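Local coordinates for lipoprotein (Mycoplasma mycoides subsp. capri, PDB 7ADK), which probably acts as a protease of the mycoplasmal DUF31 peptidase family, in the PA clan of trypsin-like enzymes, at residues G263-S271 and A640-Q648; Y740-L748 and D802-L810. All coordinates share one frame; numbering follows the deposited sequence.

Contact 1. Residues G263-S271 and A640-Q648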
# COMPACT_ATOMS: atom_id res chain seq x y z
N GLY B 263 -16.60 -4.10 -5.94
CA GLY B 263 -15.58 -4.97 -5.33
C GLY B 263 -14.70 -4.30 -4.27
O GLY B 263 -13.92 -4.97 -3.60
N LYS B 264 -14.81 -2.99 -4.08
CA LYS B 264 -14.20 -2.20 -3.00
C LYS B 264 -15.24 -1.75 -1.96
O LYS B 264 -15.00 -0.80 -1.23
CB LYS B 264 -13.41 -1.02 -3.60
CG LYS B 264 -12.37 -1.45 -4.64
CD LYS B 264 -11.64 -0.25 -5.24
CE LYS B 264 -10.72 -0.72 -6.37
NZ LYS B 264 -10.05 0.43 -7.03
N GLY B 265 -16.40 -2.40 -1.91
CA GLY B 265 -17.42 -2.25 -0.86
C GLY B 265 -16.92 -2.51 0.58
O GLY B 265 -17.39 -1.82 1.47
N PRO B 266 -15.95 -3.40 0.85
CA PRO B 266 -15.16 -3.36 2.08
C PRO B 266 -14.42 -2.02 2.25
O PRO B 266 -13.93 -1.46 1.27
CB PRO B 266 -14.16 -4.51 1.96
CG PRO B 266 -14.81 -5.47 0.98
CD PRO B 266 -15.54 -4.54 0.04
N SER B 267 -14.29 -1.51 3.47
CA SER B 267 -13.85 -0.12 3.75
C SER B 267 -12.54 0.40 3.11
O SER B 267 -11.67 -0.34 2.65
CB SER B 267 -13.77 0.03 5.27
OG SER B 267 -13.19 1.23 5.69
N VAL B 268 -12.34 1.73 3.17
CA VAL B 268 -11.02 2.39 3.18
C VAL B 268 -10.11 1.89 4.32
O VAL B 268 -10.54 1.07 5.13
CB VAL B 268 -11.20 3.92 3.03
CG1 VAL B 268 -11.73 4.61 4.27
CG2 VAL B 268 -9.96 4.67 2.57
N VAL B 269 -8.83 2.28 4.35
CA VAL B 269 -7.78 1.49 5.02
C VAL B 269 -6.67 2.21 5.81
O VAL B 269 -6.08 1.60 6.70
CB VAL B 269 -7.13 0.60 3.97
CG1 VAL B 269 -6.29 1.42 3.00
CG2 VAL B 269 -6.20 -0.43 4.59
N ASP B 270 -6.29 3.45 5.50
CA ASP B 270 -5.17 4.13 6.17
C ASP B 270 -5.56 5.55 6.59
O ASP B 270 -4.71 6.30 7.05
CB ASP B 270 -3.88 4.15 5.31
CG ASP B 270 -3.20 2.83 4.89
OD1 ASP B 270 -3.01 1.93 5.74
OD2 ASP B 270 -2.77 2.73 3.72
N SER B 271 -6.82 5.94 6.39
CA SER B 271 -7.31 7.32 6.47
C SER B 271 -8.31 7.49 7.62
O SER B 271 -9.01 6.55 7.95
CB SER B 271 -7.95 7.70 5.14
OG SER B 271 -8.24 9.08 5.14
N ALA B 640 -1.67 -6.76 6.17
CA ALA B 640 -1.61 -5.95 4.96
C ALA B 640 -1.64 -6.75 3.63
O ALA B 640 -1.64 -6.15 2.56
CB ALA B 640 -0.39 -5.04 5.09
N TYR B 641 -1.70 -8.08 3.66
CA TYR B 641 -1.63 -8.91 2.45
C TYR B 641 -2.77 -8.65 1.45
O TYR B 641 -2.52 -8.58 0.24
CB TYR B 641 -1.57 -10.39 2.85
CG TYR B 641 -1.37 -11.33 1.67
CD1 TYR B 641 -0.13 -11.37 1.02
CD2 TYR B 641 -2.43 -12.12 1.21
CE1 TYR B 641 0.05 -12.18 -0.12
CE2 TYR B 641 -2.27 -12.93 0.07
CZ TYR B 641 -1.03 -12.96 -0.60
OH TYR B 641 -0.87 -13.71 -1.72
N LYS B 642 -4.00 -8.43 1.92
CA LYS B 642 -5.17 -8.10 1.07
C LYS B 642 -5.51 -6.60 1.00
O LYS B 642 -6.57 -6.21 0.52
CB LYS B 642 -6.37 -8.99 1.40
CG LYS B 642 -6.01 -10.48 1.30
CD LYS B 642 -7.21 -11.41 1.10
CE LYS B 642 -7.73 -11.36 -0.34
NZ LYS B 642 -8.85 -12.31 -0.54
N ASP B 643 -4.60 -5.73 1.45
CA ASP B 643 -4.73 -4.27 1.34
C ASP B 643 -4.56 -3.80 -0.11
O ASP B 643 -3.45 -3.66 -0.63
CB ASP B 643 -3.73 -3.62 2.31
CG ASP B 643 -3.79 -2.10 2.38
OD1 ASP B 643 -4.39 -1.48 1.47
OD2 ASP B 643 -3.25 -1.55 3.37
N PHE B 644 -5.69 -3.58 -0.78
CA PHE B 644 -5.80 -3.24 -2.20
C PHE B 644 -5.58 -1.76 -2.53
O PHE B 644 -5.58 -1.39 -3.70
CB PHE B 644 -7.16 -3.72 -2.70
CG PHE B 644 -8.37 -3.20 -1.95
CD1 PHE B 644 -8.95 -3.97 -0.92
CD2 PHE B 644 -8.95 -1.98 -2.32
CE1 PHE B 644 -10.14 -3.54 -0.31
CE2 PHE B 644 -10.13 -1.55 -1.70
CZ PHE B 644 -10.73 -2.33 -0.71
N TYR B 645 -5.40 -0.90 -1.53
CA TYR B 645 -5.20 0.54 -1.76
C TYR B 645 -3.76 0.91 -2.08
O TYR B 645 -3.50 1.96 -2.66
CB TYR B 645 -5.66 1.31 -0.54
CG TYR B 645 -7.14 1.24 -0.25
CD1 TYR B 645 -7.97 2.24 -0.77
CD2 TYR B 645 -7.67 0.19 0.52
CE1 TYR B 645 -9.35 2.18 -0.55
CE2 TYR B 645 -9.05 0.15 0.77
CZ TYR B 645 -9.89 1.11 0.18
OH TYR B 645 -11.22 1.01 0.30
N LEU B 646 -2.81 0.04 -1.73
CA LEU B 646 -1.40 0.14 -2.11
C LEU B 646 -1.24 0.09 -3.64
O LEU B 646 -1.72 -0.86 -4.27
CB LEU B 646 -0.62 -0.99 -1.43
CG LEU B 646 -0.59 -0.93 0.10
CD1 LEU B 646 -0.08 -2.24 0.67
CD2 LEU B 646 0.34 0.18 0.59
N ASP B 647 -0.58 1.07 -4.25
CA ASP B 647 -0.28 1.04 -5.68
C ASP B 647 0.74 -0.07 -6.01
O ASP B 647 1.63 -0.35 -5.21
CB ASP B 647 0.23 2.40 -6.18
CG ASP B 647 0.52 2.40 -7.69
OD1 ASP B 647 -0.25 1.78 -8.46
OD2 ASP B 647 1.56 2.94 -8.10
N GLN B 648 0.66 -0.66 -7.20
CA GLN B 648 1.58 -1.69 -7.68
C GLN B 648 3.06 -1.26 -7.59
O GLN B 648 3.93 -2.10 -7.41
CB GLN B 648 1.18 -2.08 -9.11
CG GLN B 648 2.14 -3.09 -9.75
CD GLN B 648 1.61 -3.75 -11.01
OE1 GLN B 648 0.60 -3.38 -11.58
NE2 GLN B 648 2.26 -4.78 -11.49
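Tyr645 reaches across to the extended backbone at Ser267 and Val268, where its hydroxyl gives a hydrogen bond to Ser267 O, with OH and O 2.7 Å apart. The donor stands about 45° out of the carbonyl plane, and the C=O...donor angle of 98° means the oxygen is met from its flank and not from its end. The Val268 side chain runs at about a right angle to that of Tyr645, with CG2 4.0 Å from Tyr645 CE1. The backbone N of Val269 lies over the rim of one face of the ring, and the Phe644 ring, offset so that the rims overlap, covers the opposite face.

Phe644 in turn lies against the aliphatic chain of Lys264, whose CG is 3.7 Å from Phe644 CE2, while Pro266 O sits at the ring edge in its plane. The Lys264 ammonium continues to a salt bridge with Glu261. Val269 CG2 touches the Asp643 carboxylate, 3.4 Å from OD2.

Asp643 helps to fix the start of Tyr645, whose ring also meets that of Tyr673. Asp643 CG is anti to the backbone N (chi1 -176°), which lets OD1 accept from Tyr645 N at 3.2 Å, while OD2 is hydrogen-bonded to Ser663 OG. Asp270, whose OD2 is hydrogen-bonded to Tyr673 OH, brings a second carboxylate nearby. Two irregular loops thus pack through consecutive aromatics, presented by an Asx turn at Asp643.

Contact 2. Residues Y740-L748 and D802-L810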
# COMPACT_ATOMS: atom_id res chain seq x y z
N TYR B 740 -18.37 -25.43 21.31
CA TYR B 740 -19.46 -24.48 21.50
C TYR B 740 -20.03 -23.95 20.18
O TYR B 740 -19.29 -23.60 19.27
CB TYR B 740 -18.96 -23.29 22.34
CG TYR B 740 -18.28 -23.56 23.68
CD1 TYR B 740 -18.99 -23.42 24.88
CD2 TYR B 740 -16.91 -23.88 23.73
CE1 TYR B 740 -18.35 -23.59 26.12
CE2 TYR B 740 -16.27 -24.05 24.96
CZ TYR B 740 -16.97 -23.89 26.16
OH TYR B 740 -16.36 -23.98 27.37
N PHE B 741 -21.35 -23.86 20.07
CA PHE B 741 -22.03 -23.15 18.97
C PHE B 741 -22.04 -21.63 19.20
O PHE B 741 -22.20 -21.17 20.33
CB PHE B 741 -23.47 -23.62 18.84
CG PHE B 741 -23.61 -25.06 18.41
CD1 PHE B 741 -23.40 -25.41 17.07
CD2 PHE B 741 -23.94 -26.05 19.35
CE1 PHE B 741 -23.53 -26.74 16.67
CE2 PHE B 741 -24.07 -27.38 18.94
CZ PHE B 741 -23.88 -27.72 17.60
N ASN B 742 -21.99 -20.85 18.13
CA ASN B 742 -22.19 -19.40 18.19
C ASN B 742 -23.65 -19.05 18.55
O ASN B 742 -24.61 -19.56 17.97
CB ASN B 742 -21.79 -18.78 16.84
CG ASN B 742 -20.35 -18.34 16.75
OD1 ASN B 742 -20.05 -17.16 16.85
ND2 ASN B 742 -19.42 -19.22 16.50
N TYR B 743 -23.83 -18.14 19.50
CA TYR B 743 -25.09 -17.71 20.09
C TYR B 743 -25.12 -16.21 20.43
O TYR B 743 -24.08 -15.58 20.65
CB TYR B 743 -25.33 -18.57 21.34
CG TYR B 743 -26.55 -18.16 22.13
CD1 TYR B 743 -27.83 -18.54 21.72
CD2 TYR B 743 -26.41 -17.30 23.22
CE1 TYR B 743 -28.97 -18.08 22.40
CE2 TYR B 743 -27.54 -16.81 23.89
CZ TYR B 743 -28.82 -17.22 23.49
OH TYR B 743 -29.89 -16.83 24.21
N GLY B 744 -26.31 -15.63 20.54
CA GLY B 744 -26.56 -14.27 21.00
C GLY B 744 -27.12 -13.33 19.94
O GLY B 744 -27.32 -13.72 18.79
N LEU B 745 -27.41 -12.09 20.33
CA LEU B 745 -27.79 -11.03 19.40
C LEU B 745 -26.55 -10.58 18.62
O LEU B 745 -25.51 -10.34 19.23
CB LEU B 745 -28.44 -9.88 20.19
CG LEU B 745 -28.79 -8.63 19.36
CD1 LEU B 745 -29.85 -8.91 18.31
CD2 LEU B 745 -29.33 -7.53 20.27
N GLU B 746 -26.65 -10.43 17.31
CA GLU B 746 -25.54 -10.02 16.47
C GLU B 746 -25.93 -9.03 15.37
O GLU B 746 -27.09 -8.91 14.99
CB GLU B 746 -24.79 -11.24 15.89
CG GLU B 746 -24.15 -12.11 16.97
CD GLU B 746 -23.08 -13.09 16.48
OE1 GLU B 746 -22.84 -13.22 15.27
OE2 GLU B 746 -22.50 -13.80 17.32
N ILE B 747 -24.93 -8.30 14.90
CA ILE B 747 -25.01 -7.13 14.03
C ILE B 747 -24.23 -7.37 12.74
O ILE B 747 -23.18 -8.00 12.78
CB ILE B 747 -24.45 -5.92 14.80
CG1 ILE B 747 -25.17 -5.64 16.13
CG2 ILE B 747 -24.42 -4.66 13.94
CD1 ILE B 747 -26.66 -5.36 16.04
N LEU B 748 -24.73 -6.87 11.61
CA LEU B 748 -24.05 -6.88 10.31
C LEU B 748 -23.64 -5.44 9.90
O LEU B 748 -24.44 -4.71 9.32
CB LEU B 748 -24.91 -7.55 9.22
CG LEU B 748 -25.19 -9.06 9.31
CD1 LEU B 748 -23.90 -9.86 9.43
CD2 LEU B 748 -26.13 -9.49 10.43
N ASP B 802 -40.02 -23.91 22.31
CA ASP B 802 -39.67 -23.28 23.61
C ASP B 802 -38.53 -22.24 23.49
O ASP B 802 -38.12 -21.63 24.49
CB ASP B 802 -39.34 -24.39 24.62
CG ASP B 802 -39.29 -23.91 26.08
OD1 ASP B 802 -40.10 -23.04 26.47
OD2 ASP B 802 -38.49 -24.46 26.87
N TYR B 803 -37.99 -22.00 22.29
CA TYR B 803 -36.85 -21.11 22.05
C TYR B 803 -37.19 -19.61 22.10
O TYR B 803 -38.24 -19.16 21.64
CB TYR B 803 -36.21 -21.46 20.72
CG TYR B 803 -34.99 -20.62 20.38
CD1 TYR B 803 -33.79 -20.86 21.06
CD2 TYR B 803 -35.08 -19.57 19.44
CE1 TYR B 803 -32.68 -20.03 20.83
CE2 TYR B 803 -33.97 -18.75 19.20
CZ TYR B 803 -32.78 -18.96 19.92
OH TYR B 803 -31.72 -18.14 19.74
N LYS B 804 -36.22 -18.82 22.57
CA LYS B 804 -36.23 -17.36 22.68
C LYS B 804 -34.81 -16.81 22.50
O LYS B 804 -33.86 -17.52 22.79
CB LYS B 804 -36.88 -16.96 24.01
CG LYS B 804 -36.33 -17.65 25.28
CD LYS B 804 -37.37 -17.64 26.42
CE LYS B 804 -38.49 -18.67 26.18
NZ LYS B 804 -39.70 -18.40 26.97
N LEU B 805 -34.65 -15.57 22.04
CA LEU B 805 -33.31 -14.98 21.83
C LEU B 805 -32.52 -14.86 23.15
O LEU B 805 -31.30 -14.91 23.13
CB LEU B 805 -33.44 -13.63 21.09
CG LEU B 805 -32.19 -12.72 21.10
CD1 LEU B 805 -30.99 -13.32 20.38
CD2 LEU B 805 -32.49 -11.40 20.42
N GLY B 806 -33.19 -14.73 24.29
CA GLY B 806 -32.56 -14.58 25.59
C GLY B 806 -32.14 -13.15 25.91
O GLY B 806 -31.48 -12.48 25.12
N GLN B 807 -32.49 -12.69 27.11
CA GLN B 807 -32.13 -11.37 27.61
C GLN B 807 -30.91 -11.46 28.53
O GLN B 807 -30.92 -12.17 29.54
CB GLN B 807 -33.35 -10.79 28.34
CG GLN B 807 -33.09 -9.39 28.91
CD GLN B 807 -34.12 -9.04 29.95
OE1 GLN B 807 -33.92 -9.28 31.12
NE2 GLN B 807 -35.26 -8.52 29.57
N TYR B 808 -29.86 -10.72 28.20
CA TYR B 808 -28.57 -10.81 28.86
C TYR B 808 -27.77 -9.52 28.73
O TYR B 808 -27.91 -8.77 27.77
CB TYR B 808 -27.80 -12.02 28.32
CG TYR B 808 -27.29 -11.94 26.89
CD1 TYR B 808 -28.03 -12.49 25.83
CD2 TYR B 808 -26.04 -11.35 26.64
CE1 TYR B 808 -27.53 -12.42 24.52
CE2 TYR B 808 -25.56 -11.26 25.33
CZ TYR B 808 -26.31 -11.78 24.27
OH TYR B 808 -25.87 -11.64 22.99
N ASP B 809 -26.86 -9.29 29.66
CA ASP B 809 -25.78 -8.32 29.53
C ASP B 809 -24.49 -8.97 30.03
O ASP B 809 -24.41 -9.36 31.19
CB ASP B 809 -26.17 -7.04 30.28
CG ASP B 809 -25.18 -5.89 30.09
OD1 ASP B 809 -23.97 -6.15 29.95
OD2 ASP B 809 -25.65 -4.73 30.10
N LEU B 810 -23.50 -9.14 29.15
CA LEU B 810 -22.25 -9.82 29.48
C LEU B 810 -21.13 -8.88 29.98
O LEU B 810 -20.04 -9.35 30.30
CB LEU B 810 -21.87 -10.89 28.44
CG LEU B 810 -21.93 -10.55 26.95
CD1 LEU B 810 -20.88 -9.52 26.62
CD2 LEU B 810 -21.72 -11.79 26.11
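This is a buried packing of a strand break against the loop that leads into a neighbouring strand: Tyr743, Gly744 and Leu745, in the interruption of strand 737-747 and just after it, meet Tyr803, Leu805 and Tyr808 around the start of strand 807-809. Both strands pair antiparallel with strand 783-792 in the mixed sheet. The touching parts run 67° apart, and the backbones come nearest at Gly744 and Leu805, whose CA atoms are 6.8 Å from each other.

Two tyrosine hydroxyls reach for backbone in opposite senses. Tyr743, with CG anti to its amide nitrogen (chi1 175°), extends to Leu805, where its OH makes a weak hydrogen bond to Leu805 O at 2.6 Å. From the other segment, Tyr808 OH accepts from Leu745 N at 3.1 Å, with a bent N-H...O angle of 141°; that N lies at the edge of the Tyr808 ring, near its plane. The same hydroxyl is 3.4 Å from Gly744 CA.

Leu805 packs alongside Gly744 and Leu745: CD1 lies 3.8 Å from Leu745 N, and CD2 meets Leu745 CD1 at 4.2 Å. Tyr803 and Tyr743 lie alongside, pointing opposite ways, with Tyr803 OH near Tyr743 CE1 and hydrogen-bonded to Asp714 OD2.

Chemically, this is a largely apolar interface in which one phenol accepts from Leu745 N and the other gives a weak bond to Leu805 O, at the break in strand 737-747.

Overall arrangement
Contacts 1 and 2 lie on opposite sides of the chain's centre, each about 17 Å from it, with their own centres 33 Å apart. Their nearest atoms are about 11 Å from each other, so they do not touch. Both segments of contact 1 precede both of contact 2 in the sequence. Contact 1 joins two loops separated by 368 residues, whereas contact 2 is more local, spanning 53 residues and belonging to the mixed sheet. Neither is touched by the other protein chain of the assembly. Both are contacts within one chain, one between loops and one beside a sheet.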